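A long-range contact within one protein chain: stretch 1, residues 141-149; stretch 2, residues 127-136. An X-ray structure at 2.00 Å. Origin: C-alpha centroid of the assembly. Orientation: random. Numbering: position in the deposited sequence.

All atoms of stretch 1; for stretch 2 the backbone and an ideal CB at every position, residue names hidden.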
# COMPACT_ATOMS: atom_id res chain seq x y z
N GLY A 141 19.04 5.15 -9.04
CA GLY A 141 20.02 4.06 -9.12
C GLY A 141 19.55 2.81 -8.38
O GLY A 141 20.32 1.90 -8.12
N LEU A 142 18.27 2.79 -8.02
CA LEU A 142 17.72 1.64 -7.26
C LEU A 142 17.41 0.50 -8.22
O LEU A 142 17.55 -0.67 -7.88
CB LEU A 142 16.46 2.10 -6.56
CG LEU A 142 15.81 1.32 -5.47
CD1 LEU A 142 14.41 0.86 -5.83
CD2 LEU A 142 16.66 0.17 -4.93
N SER A 143 17.01 0.85 -9.46
CA SER A 143 16.72 -0.22 -10.41
C SER A 143 17.12 0.20 -11.82
O SER A 143 17.35 1.39 -12.07
CB SER A 143 15.22 -0.59 -10.38
OG SER A 143 14.41 0.37 -11.04
N ASP A 144 17.18 -0.80 -12.68
CA ASP A 144 17.46 -0.55 -14.09
C ASP A 144 16.15 -0.21 -14.79
O ASP A 144 16.06 0.61 -15.69
CB ASP A 144 18.10 -1.81 -14.69
CG ASP A 144 19.47 -2.10 -14.08
OD1 ASP A 144 20.39 -1.31 -14.33
OD2 ASP A 144 19.65 -3.13 -13.39
N LEU A 145 15.09 -0.93 -14.39
CA LEU A 145 13.81 -0.91 -15.03
C LEU A 145 12.68 -0.91 -13.98
O LEU A 145 12.91 -1.19 -12.82
CB LEU A 145 13.56 -2.19 -15.88
CG LEU A 145 14.58 -2.54 -16.96
CD1 LEU A 145 14.44 -4.00 -17.41
CD2 LEU A 145 14.49 -1.63 -18.16
N ILE A 146 11.49 -0.55 -14.44
CA ILE A 146 10.32 -0.67 -13.56
C ILE A 146 9.21 -1.42 -14.29
O ILE A 146 9.25 -1.50 -15.52
CB ILE A 146 9.75 0.67 -13.09
CG1 ILE A 146 9.22 1.44 -14.29
CG2 ILE A 146 10.80 1.44 -12.26
CD1 ILE A 146 8.56 2.77 -13.99
N VAL A 147 8.31 -1.99 -13.50
CA VAL A 147 7.07 -2.56 -14.07
C VAL A 147 5.96 -1.81 -13.33
O VAL A 147 5.92 -1.88 -12.10
CB VAL A 147 6.93 -4.07 -13.90
CG1 VAL A 147 5.50 -4.52 -14.13
CG2 VAL A 147 7.88 -4.83 -14.80
N ASP A 148 5.20 -0.98 -14.04
CA ASP A 148 4.21 -0.14 -13.34
C ASP A 148 3.05 0.21 -14.25
O ASP A 148 3.08 -0.03 -15.46
CB ASP A 148 4.88 1.15 -12.83
CG ASP A 148 4.14 1.82 -11.70
OD1 ASP A 148 3.17 1.24 -11.16
OD2 ASP A 148 4.51 2.95 -11.33
N ILE A 149 2.03 0.81 -13.66
CA ILE A 149 0.84 1.21 -14.40
C ILE A 149 1.03 2.66 -14.91
O ILE A 149 1.59 3.49 -14.20
CB ILE A 149 -0.40 1.23 -13.48
CG1 ILE A 149 -0.71 -0.16 -12.91
CG2 ILE A 149 -1.63 1.81 -14.18
CD1 ILE A 149 -1.88 -0.03 -11.88
N UNK A 127 14.12 -8.49 -8.23
CA UNK A 127 12.90 -7.69 -8.09
C UNK A 127 12.82 -6.91 -6.80
O UNK A 127 12.78 -7.47 -5.71
CB UNK A 127 11.67 -8.60 -8.19
N UNK A 128 12.65 -5.58 -6.92
CA UNK A 128 12.59 -4.72 -5.74
C UNK A 128 11.20 -4.15 -5.52
O UNK A 128 10.78 -3.23 -6.22
CB UNK A 128 13.60 -3.58 -5.87
N UNK A 129 10.48 -4.64 -4.52
CA UNK A 129 9.15 -4.21 -4.20
C UNK A 129 9.09 -2.81 -3.61
O UNK A 129 9.85 -2.51 -2.69
CB UNK A 129 8.52 -5.21 -3.23
N UNK A 130 8.21 -1.98 -4.14
CA UNK A 130 8.03 -0.60 -3.65
C UNK A 130 6.53 -0.40 -3.41
O UNK A 130 5.72 -1.08 -4.06
CB UNK A 130 8.58 0.43 -4.64
N UNK A 131 6.19 0.64 -2.65
CA UNK A 131 4.78 0.90 -2.37
C UNK A 131 4.21 1.99 -3.26
O UNK A 131 3.00 2.19 -3.26
CB UNK A 131 4.60 1.29 -0.90
N UNK A 132 5.04 2.78 -3.91
CA UNK A 132 4.52 3.86 -4.77
C UNK A 132 5.72 4.67 -5.27
O UNK A 132 6.85 4.26 -5.01
CB UNK A 132 3.53 4.75 -4.02
N UNK A 133 5.46 5.69 -6.07
CA UNK A 133 6.50 6.51 -6.67
C UNK A 133 7.60 5.64 -7.27
O UNK A 133 8.80 5.95 -7.23
CB UNK A 133 7.09 7.47 -5.63
N UNK A 134 7.18 4.59 -8.00
CA UNK A 134 8.12 3.64 -8.56
C UNK A 134 8.99 4.29 -9.62
O UNK A 134 10.10 3.83 -9.88
CB UNK A 134 7.38 2.44 -9.15
N UNK A 135 8.50 5.36 -10.26
CA UNK A 135 9.26 6.05 -11.28
C UNK A 135 10.54 6.70 -10.78
O UNK A 135 11.45 6.97 -11.59
CB UNK A 135 8.38 7.12 -11.93
N UNK A 136 10.74 6.86 -9.49
CA UNK A 136 11.97 7.37 -8.90
C UNK A 136 13.09 6.32 -8.91
O UNK A 136 14.27 6.68 -8.95
CB UNK A 136 11.70 7.84 -7.47

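Position 127 lies in a strand. Its CB has nothing of stretch 1 within 5.5 Å, so many side chains would suit. The residue is I127, which makes no contact here.

Position 128 is also in the strand, but its CA-to-CB bond points toward stretch 1. The ideal CB is 4.5 Å from L142 CD1, so an apolar side chain of medium length would fit: valine, isoleucine, leucine or methionine. It is I128, with chi1 m and chi2 t. Its CD1 lies 3.7 Å from L142 CD2 and 3.2 Å from the backbone atom L142 O.

Position 129 points away. Its phi of -71 is compatible with proline but does not require it. P129 does not touch stretch 1.

Position 130 points toward stretch 1, yet the CB has no neighbour there within 5.5 Å. A long apolar side chain could bridge the gap to L142. L130 does so in an m, t rotamer, bringing its CD1 4.1 Å from L142 CD1.

Position 131 is out of reach and almost anything would suit. It is K131. Position 132 has phi/psi of 175/180, an extended conformation in which glycine is at ease, and a CB would point away. It is G132.

Position 133 has positive phi (47/45), where asparagine, aspartate or glycine would be likely guesses. Its CB points away. The residue is S133, and it opens a type I turn closed by the hydrogen bond from the backbone N of position 136 to S133 O, 3.1 Å.

Position 134 points toward stretch 1, and its ideal CB comes closest to it of all those in stretch 2, 3.6 Å from D148 OD2. It is also 4.7 Å from I146 CG2. A compact side chain is favoured: alanine, valine, serine or threonine. It is V134, chi1 t. Its CG1 meets I146 CG2 at 3.6 Å, and V134 O is 3.4 Å from the same CG2. Water 1 accepts from V134 N at 3.0 Å and donates to D148 OD2 at 2.8 Å, joining the stretches without a direct hydrogen bond.

Position 135 points sideways, with its CB 4.8 Å from I146 CD1. The carboxylate of D148 nearby would favour a basic or neutral polar side chain. The residue is instead acidic, E135. Its OE1 lies 4.5 Å from D148 OD2, a close pair of like charges. Water 2 donates to E135 OE1 at 3.0 Å and to D148 OD2 at 2.8 Å, which helps to accommodate them.

Position 136 points sideways into space that stretch 1 leaves empty. Several side chains would suit; it is L136.

Stretch 2 (127-136) IIPLKGSVEL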
# COMPACT_ATOMS: atom_id res chain seq x y z
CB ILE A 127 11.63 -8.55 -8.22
CG1 ILE A 127 11.62 -9.29 -9.55
CG2 ILE A 127 10.37 -7.69 -8.08
CD1 ILE A 127 10.49 -10.32 -9.66
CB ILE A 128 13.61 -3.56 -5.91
CG1 ILE A 128 15.01 -4.18 -6.13
CG2 ILE A 128 13.57 -2.67 -4.69
CD1 ILE A 128 16.08 -3.19 -6.48
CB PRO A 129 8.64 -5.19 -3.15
CG PRO A 129 9.59 -6.32 -3.16
CD PRO A 129 10.91 -5.77 -3.63
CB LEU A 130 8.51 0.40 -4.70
CG LEU A 130 10.02 0.49 -4.93
CD1 LEU A 130 10.36 1.53 -5.99
CD2 LEU A 130 10.74 0.82 -3.62
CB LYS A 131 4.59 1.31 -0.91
CG LYS A 131 5.20 0.39 0.12
CD LYS A 131 4.15 -0.59 0.65
CE LYS A 131 4.05 -1.79 -0.28
NZ LYS A 131 2.71 -2.46 -0.18
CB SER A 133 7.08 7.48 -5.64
OG SER A 133 6.09 8.41 -5.21
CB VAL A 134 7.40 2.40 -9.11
CG1 VAL A 134 8.39 1.37 -9.60
CG2 VAL A 134 6.55 1.75 -7.99
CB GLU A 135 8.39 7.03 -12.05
CG GLU A 135 8.00 8.28 -11.30
CD GLU A 135 6.82 8.06 -10.37
OE1 GLU A 135 6.21 6.98 -10.40
OE2 GLU A 135 6.46 8.99 -9.62
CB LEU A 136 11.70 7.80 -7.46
CG LEU A 136 12.86 8.23 -6.59
CD1 LEU A 136 13.58 9.41 -7.22
CD2 LEU A 136 12.39 8.58 -5.18
O HOH W 1 4.32 4.32 -8.94
O HOH W 2 5.33 5.28 -12.67
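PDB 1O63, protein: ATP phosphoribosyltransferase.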